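Local atomic coordinates of Sso-CP2 metallo-carboxypetidase (Sulfolobus solfataricus, PDB entry 4MMO), a protein that probably hydrolyses peptide bonds at the carboxyl end of peptides, as a zinc-dependent carboxypeptidase of the M20 family. Residues A[9-14]-A[29-34]; A[52-57]-A[131-136]; A[68-73]-A[107-112]; A[113-118]-A[422-427]. All blocks are in the same frame, centred on the assembly; numbering follows the deposited sequence.

Interaction 1: residues A[9-14]-A[29-34]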
# COMPACT_ATOMS: atom_id res chain seq x y z
N ILE A 9 19.10 25.29 22.90
CA ILE A 9 18.78 25.86 21.59
C ILE A 9 19.84 25.46 20.57
O ILE A 9 19.53 25.03 19.46
CB ILE A 9 18.69 27.40 21.64
CG1 ILE A 9 17.56 27.86 22.55
CG2 ILE A 9 18.51 28.00 20.23
CD1 ILE A 9 16.17 27.50 22.06
N GLU A 10 21.10 25.62 20.95
CA GLU A 10 22.23 25.25 20.11
C GLU A 10 22.15 23.77 19.72
O GLU A 10 22.37 23.42 18.56
CB GLU A 10 23.54 25.54 20.86
CG GLU A 10 24.81 25.23 20.10
CD GLU A 10 26.05 25.56 20.91
OE1 GLU A 10 26.10 25.17 22.10
OE2 GLU A 10 26.96 26.21 20.37
N PHE A 11 21.83 22.93 20.69
CA PHE A 11 21.71 21.49 20.48
C PHE A 11 20.58 21.19 19.50
O PHE A 11 20.73 20.39 18.57
CB PHE A 11 21.40 20.81 21.83
CG PHE A 11 21.55 19.30 21.83
CD1 PHE A 11 22.32 18.64 20.89
CD2 PHE A 11 20.90 18.55 22.81
CE1 PHE A 11 22.45 17.26 20.92
CE2 PHE A 11 21.02 17.17 22.84
CZ PHE A 11 21.79 16.52 21.90
N LEU A 12 19.45 21.86 19.71
CA LEU A 12 18.24 21.63 18.93
C LEU A 12 18.37 22.09 17.47
O LEU A 12 17.68 21.58 16.59
CB LEU A 12 17.06 22.36 19.57
CG LEU A 12 16.47 21.74 20.85
CD1 LEU A 12 15.44 22.68 21.47
CD2 LEU A 12 15.83 20.40 20.55
N LYS A 13 19.26 23.04 17.22
CA LYS A 13 19.44 23.56 15.87
C LYS A 13 20.21 22.59 14.99
O LYS A 13 20.20 22.71 13.77
CB LYS A 13 20.16 24.91 15.90
CG LYS A 13 19.27 26.08 16.26
CD LYS A 13 20.09 27.34 16.49
CE LYS A 13 19.22 28.57 16.59
NZ LYS A 13 20.01 29.78 16.96
N LYS A 14 20.87 21.62 15.61
CA LYS A 14 21.62 20.62 14.86
C LYS A 14 20.72 19.45 14.48
O LYS A 14 20.25 18.73 15.36
CB LYS A 14 22.81 20.11 15.67
CG LYS A 14 23.74 21.21 16.15
CD LYS A 14 25.15 20.70 16.34
CE LYS A 14 26.06 21.77 16.92
NZ LYS A 14 26.02 23.03 16.13
N ASN A 29 29.48 14.63 17.76
CA ASN A 29 30.73 15.31 18.08
C ASN A 29 30.50 16.54 18.95
O ASN A 29 31.26 16.80 19.87
CB ASN A 29 31.46 15.72 16.79
CG ASN A 29 32.56 14.75 16.42
OD1 ASN A 29 33.57 14.66 17.11
ND2 ASN A 29 32.36 14.02 15.33
N TYR A 30 29.45 17.29 18.64
CA TYR A 30 29.07 18.44 19.44
C TYR A 30 28.73 17.96 20.85
O TYR A 30 29.17 18.54 21.84
CB TYR A 30 27.86 19.14 18.82
CG TYR A 30 27.14 20.07 19.76
CD1 TYR A 30 27.55 21.39 19.91
CD2 TYR A 30 26.05 19.63 20.51
CE1 TYR A 30 26.89 22.25 20.78
CE2 TYR A 30 25.39 20.48 21.38
CZ TYR A 30 25.81 21.79 21.51
OH TYR A 30 25.15 22.63 22.37
N LEU A 31 27.96 16.88 20.92
CA LEU A 31 27.51 16.35 22.21
C LEU A 31 28.71 15.92 23.04
O LEU A 31 28.80 16.24 24.22
CB LEU A 31 26.53 15.20 22.01
CG LEU A 31 25.81 14.68 23.27
CD1 LEU A 31 25.09 15.80 24.03
CD2 LEU A 31 24.83 13.59 22.88
N LYS A 32 29.64 15.20 22.42
CA LYS A 32 30.87 14.81 23.11
C LYS A 32 31.57 16.04 23.68
O LYS A 32 31.93 16.07 24.86
CB LYS A 32 31.82 14.08 22.16
CG LYS A 32 33.20 13.79 22.76
CD LYS A 32 34.22 13.42 21.71
CE LYS A 32 35.63 13.84 22.13
NZ LYS A 32 36.65 12.80 21.85
N GLU A 33 31.76 17.06 22.84
CA GLU A 33 32.46 18.27 23.24
C GLU A 33 31.72 19.00 24.35
O GLU A 33 32.32 19.49 25.29
CB GLU A 33 32.63 19.20 22.04
CG GLU A 33 33.62 18.69 21.00
CD GLU A 33 33.51 19.42 19.67
OE1 GLU A 33 32.92 20.52 19.64
OE2 GLU A 33 34.00 18.88 18.65
N THR A 34 30.40 19.05 24.21
CA THR A 34 29.55 19.73 25.18
C THR A 34 29.61 19.05 26.55
O THR A 34 29.64 19.71 27.58
CB THR A 34 28.10 19.77 24.68
OG1 THR A 34 28.06 20.41 23.39
CG2 THR A 34 27.21 20.53 25.65
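The ring of Y30 carries most of this contact, meeting three side chains of 9-14 at once. Its hydroxyl donates to E10, with OH 2.7 Å from OE1. That oxygen sits at the edge of the ring, near its plane, whereas the hydroxyl comes in from above the carboxylate plane, the two flat groups standing 74° apart. The ring of F11 runs almost parallel to that of Y30, planes at 25°, but is slid so far along that overlap is slight; CD1 of F11 is 3.6 Å from CE2 of Y30. K14 crosses the tyrosine at about a right angle and lays its CE 3.4 Å from CD1 of Y30. Beyond this, the tip of F11 touches L31, CZ to CD1 4.0 Å. The reach of E10 comes from its torsions: CG is anti to the backbone N (chi1 -179°) and the chain stays extended. Behind Y30, T34 places OG1 over the ring centre, 3.2 Å above its plane, held there by a 2.7 Å bond from OG1 to the carbonyl O of Y30, which also accepts from the T34 amide. K106 binds the carbonyl of F11 and makes a cation-pi contact with its ring. The contact thus joins helices 3-12 and 24-39 at their partly solvated side, while F11 and L31 descend to L109 of helix 102-121 and to Y72, in the loop just after strand 65-71.

Interaction 2: residues A[52-57]-A[131-136]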
# COMPACT_ATOMS: atom_id res chain seq x y z
N PRO A 52 27.54 6.48 15.91
CA PRO A 52 28.42 6.37 17.07
C PRO A 52 27.71 6.61 18.39
O PRO A 52 26.62 7.19 18.42
CB PRO A 52 29.45 7.47 16.82
CG PRO A 52 28.68 8.52 16.12
CD PRO A 52 27.66 7.80 15.26
N VAL A 53 28.34 6.17 19.48
CA VAL A 53 27.81 6.33 20.82
C VAL A 53 28.71 7.30 21.60
O VAL A 53 29.93 7.19 21.55
CB VAL A 53 27.76 4.97 21.56
CG1 VAL A 53 27.60 5.14 23.06
CG2 VAL A 53 26.62 4.12 21.01
N VAL A 54 28.09 8.24 22.30
CA VAL A 54 28.83 9.12 23.20
C VAL A 54 28.81 8.54 24.60
O VAL A 54 27.74 8.27 25.15
CB VAL A 54 28.24 10.54 23.24
CG1 VAL A 54 29.13 11.45 24.08
CG2 VAL A 54 28.07 11.09 21.84
N TYR A 55 29.99 8.35 25.18
CA TYR A 55 30.13 7.80 26.51
C TYR A 55 30.97 8.70 27.39
O TYR A 55 31.91 9.34 26.92
CB TYR A 55 30.76 6.40 26.45
CG TYR A 55 31.01 5.81 27.81
CD1 TYR A 55 29.97 5.21 28.53
CD2 TYR A 55 32.26 5.85 28.40
CE1 TYR A 55 30.19 4.67 29.78
CE2 TYR A 55 32.49 5.31 29.65
CZ TYR A 55 31.45 4.72 30.34
OH TYR A 55 31.66 4.18 31.59
N ALA A 56 30.62 8.76 28.67
CA ALA A 56 31.40 9.50 29.65
C ALA A 56 31.12 8.97 31.05
O ALA A 56 30.02 8.49 31.34
CB ALA A 56 31.08 10.99 29.58
N GLU A 57 32.13 9.06 31.91
CA GLU A 57 31.99 8.66 33.30
C GLU A 57 32.31 9.83 34.20
O GLU A 57 33.33 10.50 34.02
CB GLU A 57 32.92 7.48 33.61
CG GLU A 57 32.82 7.00 35.05
CD GLU A 57 33.61 5.73 35.30
OE1 GLU A 57 34.40 5.33 34.42
OE2 GLU A 57 33.44 5.13 36.38
N LEU A 131 27.30 7.97 31.44
CA LEU A 131 26.41 8.48 30.40
C LEU A 131 26.54 7.65 29.13
O LEU A 131 27.65 7.36 28.69
CB LEU A 131 26.75 9.93 30.08
CG LEU A 131 26.70 10.95 31.22
CD1 LEU A 131 27.13 12.31 30.69
CD2 LEU A 131 25.31 11.02 31.84
N LEU A 132 25.41 7.28 28.55
CA LEU A 132 25.40 6.53 27.30
C LEU A 132 24.36 7.09 26.35
O LEU A 132 23.16 6.84 26.50
CB LEU A 132 25.12 5.05 27.57
CG LEU A 132 25.40 4.10 26.39
CD1 LEU A 132 26.87 4.09 26.06
CD2 LEU A 132 24.92 2.69 26.70
N TYR A 133 24.83 7.86 25.37
CA TYR A 133 23.97 8.49 24.38
C TYR A 133 24.14 7.82 23.02
O TYR A 133 25.22 7.88 22.43
CB TYR A 133 24.31 9.97 24.26
CG TYR A 133 24.25 10.74 25.56
CD1 TYR A 133 23.31 10.42 26.54
CD2 TYR A 133 25.11 11.80 25.80
CE1 TYR A 133 23.25 11.14 27.72
CE2 TYR A 133 25.05 12.52 26.97
CZ TYR A 133 24.12 12.18 27.93
OH TYR A 133 24.06 12.90 29.10
N GLU A 134 23.07 7.19 22.52
CA GLU A 134 23.11 6.54 21.21
C GLU A 134 22.45 7.41 20.14
O GLU A 134 21.78 8.40 20.46
CB GLU A 134 22.44 5.16 21.24
CG GLU A 134 20.90 5.18 21.33
CD GLU A 134 20.26 3.96 20.68
OE1 GLU A 134 20.77 3.50 19.63
OE2 GLU A 134 19.25 3.46 21.21
N GLY A 135 22.62 7.02 18.88
CA GLY A 135 22.11 7.78 17.76
C GLY A 135 21.19 6.99 16.85
O GLY A 135 20.94 7.40 15.71
N GLU A 136 20.67 5.86 17.34
CA GLU A 136 19.83 4.97 16.53
C GLU A 136 18.51 4.58 17.20
O GLU A 136 17.85 3.64 16.77
CB GLU A 136 20.60 3.68 16.21
CG GLU A 136 21.87 3.89 15.41
CD GLU A 136 22.62 2.60 15.16
OE1 GLU A 136 22.49 1.66 15.97
OE2 GLU A 136 23.34 2.51 14.14
O HOH W 1 24.31 4.75 18.40
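The two tyrosine rings of this strand pair leave by different faces of the sheet. At the edge of the Y55 ring, near its plane, lies the methyl CD1 of L132, and the carbonyl O of L131 approaches CD1 of Y55 obliquely at 3.2 Å. Y133 meets V54 mainly through CB, its ring extending on toward L31, L109 and L113 of the covering helices. Y55 and L132 form a non-hydrogen-bonded pair whose side chains share a face with Y147 of helix 144-149; V54, A56, L131 and Y133 point to the other. The strands run antiparallel at 172°. In the V54-Y133 pair, V54 N to Y133 O and Y133 N to V54 O both measure 2.9 Å, the second bond almost straight at 178°. In the A56-L131 pair, L131 N meets A56 O nearly along the C=O axis at 2.8 Å, while A56 N uses a lone pair of L131 O at a longer 3.3 Å. Past the regular pairing, V53 CG1, anti to its backbone N, packs tightly on L132 CD1 at 3.3 Å. Where the pairing ends, between P52 and G135, a water accepts a hydrogen bond from G135 N (2.9 Å) and gives a weak bond to P52 O. The chemistry is thus that of a buried sheet, its peptide groups paired, until E134, whose OE2 is bonded by S141 and Y69; the E134 side chain, about 8 Å from the zinc at the nearest atoms, probably adds negative potential near H71.

Interaction 3: residues A[68-73]-A[107-112]; sequences IYNHYD and GTLMAR
N70 points from strand 65-71 at helix 102-121, and its side chain meets something at every atom. CB rests on the leucine branch of L109, 3.6 Å from CD1. With CG anti to its own carbonyl carbon (chi1 -73°), the amide turns over the helix backbone, CG lying 3.9 Å from CA of L109. At the tip, OD1 accepts from a water at 2.9 Å that also donates to the carbonyl O of L109, and takes a weak, bent bond from R112, NH1 to OD1 3.1 Å at 134°. ND2 donates to OD1 of N105, an oxygen that also accepts from the backbone N of H71. R112 arrives along an extended chain, its guanidinium turned 59° from the amide; CG2 of I68 packs 3.6 Å from NH1, whose stronger partner is the carbonyl of M162. The elements are those of a beta-alpha-beta crossover: strand 65-71, helix 102-121 and then the neighbouring parallel strand 128-134. H71, whose CB leaves the strand away from 107-112, binds zinc through NE2 together with D104, from the start of the same helix, and E163. Its ND1 donates to O of D73 at 2.9 Å, with that oxygen in the ring plane. The bonds at both ends of the N70 amide fix which end is oxygen, and N105 ties it to the backbone of the ligand strand; the ND1 bond fixes the rotation of H71 and would make NE2 a somewhat better metal donor.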
# COMPACT_ATOMS: atom_id res chain seq x y z
N ILE A 68 22.98 6.43 32.91
CA ILE A 68 21.96 7.28 32.31
C ILE A 68 21.94 7.11 30.79
O ILE A 68 22.96 7.31 30.13
CB ILE A 68 22.18 8.76 32.66
CG1 ILE A 68 22.09 8.95 34.18
CG2 ILE A 68 21.15 9.65 31.94
CD1 ILE A 68 22.23 10.39 34.65
N TYR A 69 20.78 6.73 30.25
CA TYR A 69 20.61 6.53 28.82
C TYR A 69 19.76 7.63 28.20
O TYR A 69 18.70 7.98 28.72
CB TYR A 69 19.96 5.16 28.55
CG TYR A 69 19.46 4.97 27.13
CD1 TYR A 69 18.18 5.38 26.77
CD2 TYR A 69 20.26 4.38 26.16
CE1 TYR A 69 17.72 5.21 25.48
CE2 TYR A 69 19.80 4.21 24.86
CZ TYR A 69 18.53 4.63 24.53
OH TYR A 69 18.06 4.47 23.24
N ASN A 70 20.24 8.17 27.09
CA ASN A 70 19.46 9.09 26.26
C ASN A 70 19.85 8.87 24.80
O ASN A 70 20.79 8.14 24.52
CB ASN A 70 19.70 10.54 26.66
CG ASN A 70 19.04 10.90 27.99
OD1 ASN A 70 19.71 11.03 29.01
ND2 ASN A 70 17.72 11.07 27.97
N HIS A 71 19.12 9.48 23.87
CA HIS A 71 19.49 9.38 22.46
C HIS A 71 19.46 10.75 21.79
O HIS A 71 18.53 11.53 21.99
CB HIS A 71 18.59 8.39 21.72
CG HIS A 71 17.14 8.78 21.69
ND1 HIS A 71 16.63 9.66 20.77
CD2 HIS A 71 16.10 8.38 22.46
CE1 HIS A 71 15.33 9.80 20.98
NE2 HIS A 71 14.99 9.04 22.00
N TYR A 72 20.50 11.03 21.00
CA TYR A 72 20.64 12.33 20.36
C TYR A 72 20.01 12.38 18.97
O TYR A 72 19.88 13.45 18.38
CB TYR A 72 22.12 12.74 20.29
CG TYR A 72 23.01 11.81 19.48
CD1 TYR A 72 23.17 11.99 18.11
CD2 TYR A 72 23.70 10.78 20.09
CE1 TYR A 72 23.99 11.15 17.37
CE2 TYR A 72 24.52 9.93 19.37
CZ TYR A 72 24.66 10.12 18.01
OH TYR A 72 25.47 9.28 17.29
N ASP A 73 19.60 11.22 18.45
CA ASP A 73 18.93 11.18 17.15
C ASP A 73 17.46 11.52 17.31
O ASP A 73 16.87 11.29 18.37
CB ASP A 73 19.09 9.81 16.49
CG ASP A 73 18.43 8.69 17.28
OD1 ASP A 73 18.70 8.58 18.48
OD2 ASP A 73 17.63 7.92 16.69
N GLY A 107 15.79 17.73 24.82
CA GLY A 107 15.49 18.56 25.97
C GLY A 107 15.74 17.81 27.27
O GLY A 107 16.41 18.31 28.18
N THR A 108 15.22 16.59 27.35
CA THR A 108 15.40 15.75 28.53
C THR A 108 16.87 15.37 28.69
O THR A 108 17.38 15.30 29.80
CB THR A 108 14.55 14.47 28.44
OG1 THR A 108 13.18 14.83 28.26
CG2 THR A 108 14.70 13.62 29.70
N LEU A 109 17.55 15.15 27.57
CA LEU A 109 18.96 14.77 27.59
C LEU A 109 19.79 15.89 28.19
O LEU A 109 20.69 15.65 28.99
CB LEU A 109 19.45 14.43 26.18
CG LEU A 109 20.87 13.90 25.98
CD1 LEU A 109 20.97 13.21 24.63
CD2 LEU A 109 21.95 14.97 26.06
N MET A 110 19.47 17.12 27.79
CA MET A 110 20.28 18.28 28.16
C MET A 110 19.96 18.73 29.58
O MET A 110 20.85 19.18 30.31
CB MET A 110 20.02 19.42 27.18
CG MET A 110 20.93 20.63 27.37
SD MET A 110 22.66 20.27 27.06
CE MET A 110 22.64 19.89 25.31
N ALA A 111 18.69 18.61 29.97
CA ALA A 111 18.28 18.93 31.33
C ALA A 111 19.10 18.11 32.32
O ALA A 111 19.68 18.66 33.26
CB ALA A 111 16.79 18.65 31.52
N ARG A 112 19.17 16.80 32.09
CA ARG A 112 19.91 15.91 32.96
C ARG A 112 21.38 16.32 33.06
O ARG A 112 21.97 16.26 34.14
CB ARG A 112 19.81 14.47 32.45
CG ARG A 112 18.42 13.87 32.54
CD ARG A 112 18.39 12.47 31.98
NE ARG A 112 17.09 11.83 32.17
CZ ARG A 112 16.78 10.61 31.75
NH1 ARG A 112 17.68 9.88 31.10
NH2 ARG A 112 15.57 10.12 31.96
O HOH W 2 21.65 13.06 29.87

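Interaction 4: residues A[113-118]-A[422-427]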
# COMPACT_ATOMS: atom_id res chain seq x y z
N LEU A 113 21.95 16.73 31.94
CA LEU A 113 23.35 17.16 31.90
C LEU A 113 23.59 18.38 32.77
O LEU A 113 24.59 18.46 33.48
CB LEU A 113 23.78 17.49 30.46
CG LEU A 113 24.59 16.45 29.69
CD1 LEU A 113 24.88 16.98 28.29
CD2 LEU A 113 25.89 16.11 30.40
N PHE A 114 22.68 19.34 32.71
CA PHE A 114 22.82 20.56 33.47
C PHE A 114 22.55 20.33 34.96
O PHE A 114 23.12 21.01 35.81
CB PHE A 114 21.94 21.67 32.90
CG PHE A 114 22.58 22.42 31.77
CD1 PHE A 114 23.57 23.36 32.02
CD2 PHE A 114 22.22 22.17 30.45
CE1 PHE A 114 24.17 24.05 30.99
CE2 PHE A 114 22.83 22.85 29.41
CZ PHE A 114 23.80 23.79 29.68
N ALA A 115 21.71 19.35 35.28
CA ALA A 115 21.50 18.96 36.68
C ALA A 115 22.80 18.42 37.26
O ALA A 115 23.21 18.82 38.35
CB ALA A 115 20.40 17.91 36.79
N ILE A 116 23.46 17.53 36.52
CA ILE A 116 24.71 16.94 36.97
C ILE A 116 25.75 18.04 37.18
O ILE A 116 26.50 18.02 38.16
CB ILE A 116 25.24 15.90 35.97
CG1 ILE A 116 24.27 14.72 35.89
CG2 ILE A 116 26.63 15.40 36.38
CD1 ILE A 116 24.54 13.77 34.73
N LYS A 117 25.78 18.99 36.25
CA LYS A 117 26.71 20.11 36.32
C LYS A 117 26.50 20.91 37.59
O LYS A 117 27.46 21.28 38.27
CB LYS A 117 26.51 21.03 35.12
CG LYS A 117 27.45 22.22 35.08
CD LYS A 117 27.06 23.20 33.99
CE LYS A 117 28.23 24.10 33.63
NZ LYS A 117 28.84 24.75 34.82
N HIS A 118 25.25 21.20 37.90
CA HIS A 118 24.92 22.00 39.07
C HIS A 118 25.41 21.32 40.34
O HIS A 118 26.06 21.94 41.18
CB HIS A 118 23.41 22.25 39.14
CG HIS A 118 22.90 23.12 38.03
ND1 HIS A 118 21.56 23.41 37.86
CD2 HIS A 118 23.55 23.76 37.03
CE1 HIS A 118 21.41 24.19 36.81
NE2 HIS A 118 22.60 24.42 36.29
N LYS A 422 11.99 22.69 35.04
CA LYS A 422 11.52 21.74 36.05
C LYS A 422 12.20 20.39 35.87
O LYS A 422 12.42 19.67 36.85
CB LYS A 422 10.00 21.54 35.98
CG LYS A 422 9.18 22.69 36.56
CD LYS A 422 7.78 22.21 36.89
CE LYS A 422 6.81 23.36 37.08
NZ LYS A 422 5.40 22.92 36.86
N ALA A 423 12.55 20.05 34.63
CA ALA A 423 13.18 18.77 34.35
C ALA A 423 14.59 18.73 34.93
O ALA A 423 14.98 17.73 35.54
CB ALA A 423 13.21 18.50 32.85
N ILE A 424 15.34 19.81 34.74
CA ILE A 424 16.65 19.95 35.36
C ILE A 424 16.50 19.77 36.87
O ILE A 424 17.27 19.06 37.52
CB ILE A 424 17.27 21.34 35.07
CG1 ILE A 424 17.55 21.50 33.57
CG2 ILE A 424 18.56 21.55 35.87
CD1 ILE A 424 17.88 22.92 33.15
N LYS A 425 15.48 20.43 37.40
CA LYS A 425 15.19 20.44 38.83
C LYS A 425 14.84 19.05 39.34
O LYS A 425 15.35 18.60 40.37
CB LYS A 425 14.05 21.42 39.06
CG LYS A 425 13.75 21.79 40.48
CD LYS A 425 12.74 22.92 40.46
CE LYS A 425 12.18 23.26 41.82
NZ LYS A 425 11.15 24.32 41.69
N HIS A 426 13.97 18.36 38.60
CA HIS A 426 13.61 16.98 38.91
C HIS A 426 14.84 16.08 38.96
O HIS A 426 14.95 15.21 39.82
CB HIS A 426 12.62 16.45 37.86
CG HIS A 426 12.07 15.09 38.17
ND1 HIS A 426 11.22 14.43 37.31
CD2 HIS A 426 12.23 14.28 39.24
CE1 HIS A 426 10.89 13.26 37.82
NE2 HIS A 426 11.49 13.14 39.00
N THR A 427 15.77 16.29 38.03
CA THR A 427 16.96 15.45 37.96
C THR A 427 17.86 15.70 39.17
O THR A 427 18.42 14.76 39.74
CB THR A 427 17.77 15.72 36.68
OG1 THR A 427 16.94 15.55 35.53
CG2 THR A 427 18.97 14.77 36.61
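The two helices cross at -53° with their axes 8.2 Å apart, closest where CA of A115 comes within 5.1 Å of CA of I424. Such an approach rests on the small side chain of A115, whose CB enters the surface of the partner helix between the carbonyl O of I424, at 3.4 Å, and CB of T427, also at 3.4 Å. The methyl CG2 of T427, anti to its backbone N, flanks the same alanine carbon. T427 turns its hydroxyl back on its own helix: OG1 donates to O of A423 at 2.9 Å, from above the carbonyl plane, and that oxygen accepts the T427 amide as well, so the polar end is satisfied within the turn while the carbons face the contact. I424 spreads its two branches along the first helix. Helix 417-433, close to the C-terminus, packs here on helix 102-121 in the alpha/beta domain that carries the zinc site, and L113 and I116 of the latter helix reach L131 on strand 128-134, so helix 102-121 touches both helix 417-433 and the sheet. CD1 of I424 lies 4.3 Å from CB of F114. The I424 and H118 side chains cross at about a right angle, with CG2, anti to the I424 backbone N, 4.0 Å from CE1 of H118. The carbonyl O of F114 lies 3.0 Å above one face of that imidazole, toward its rim. Its ND1 is bonded to E428 and its NE2 to E4 of helix 3-12, two carboxylates that would favour the doubly protonated, cationic form of H118.

Interactions 2, 3 and 4 are buried, whereas interaction 1 is only partly so, and its charged and hydroxyl groups suit that place. Interactions 3 and 4 use successive stretches of helix 102-121, one against a strand and the other against helix 417-433; interactions 2 and 3 reach neighbouring strands of one sheet, linked by probable hydrogen bonds from the hydroxyls of Y69 and Y72. L31 links interaction 1 to both, packing on Y133 and L109. Chemistry follows position: backbone pairing within the sheet, a buried amide held by water, N105 and a weak guanidinium bond between sheet and helix near the zinc, and almost purely apolar packing where helices 102-121 and 417-433 meet.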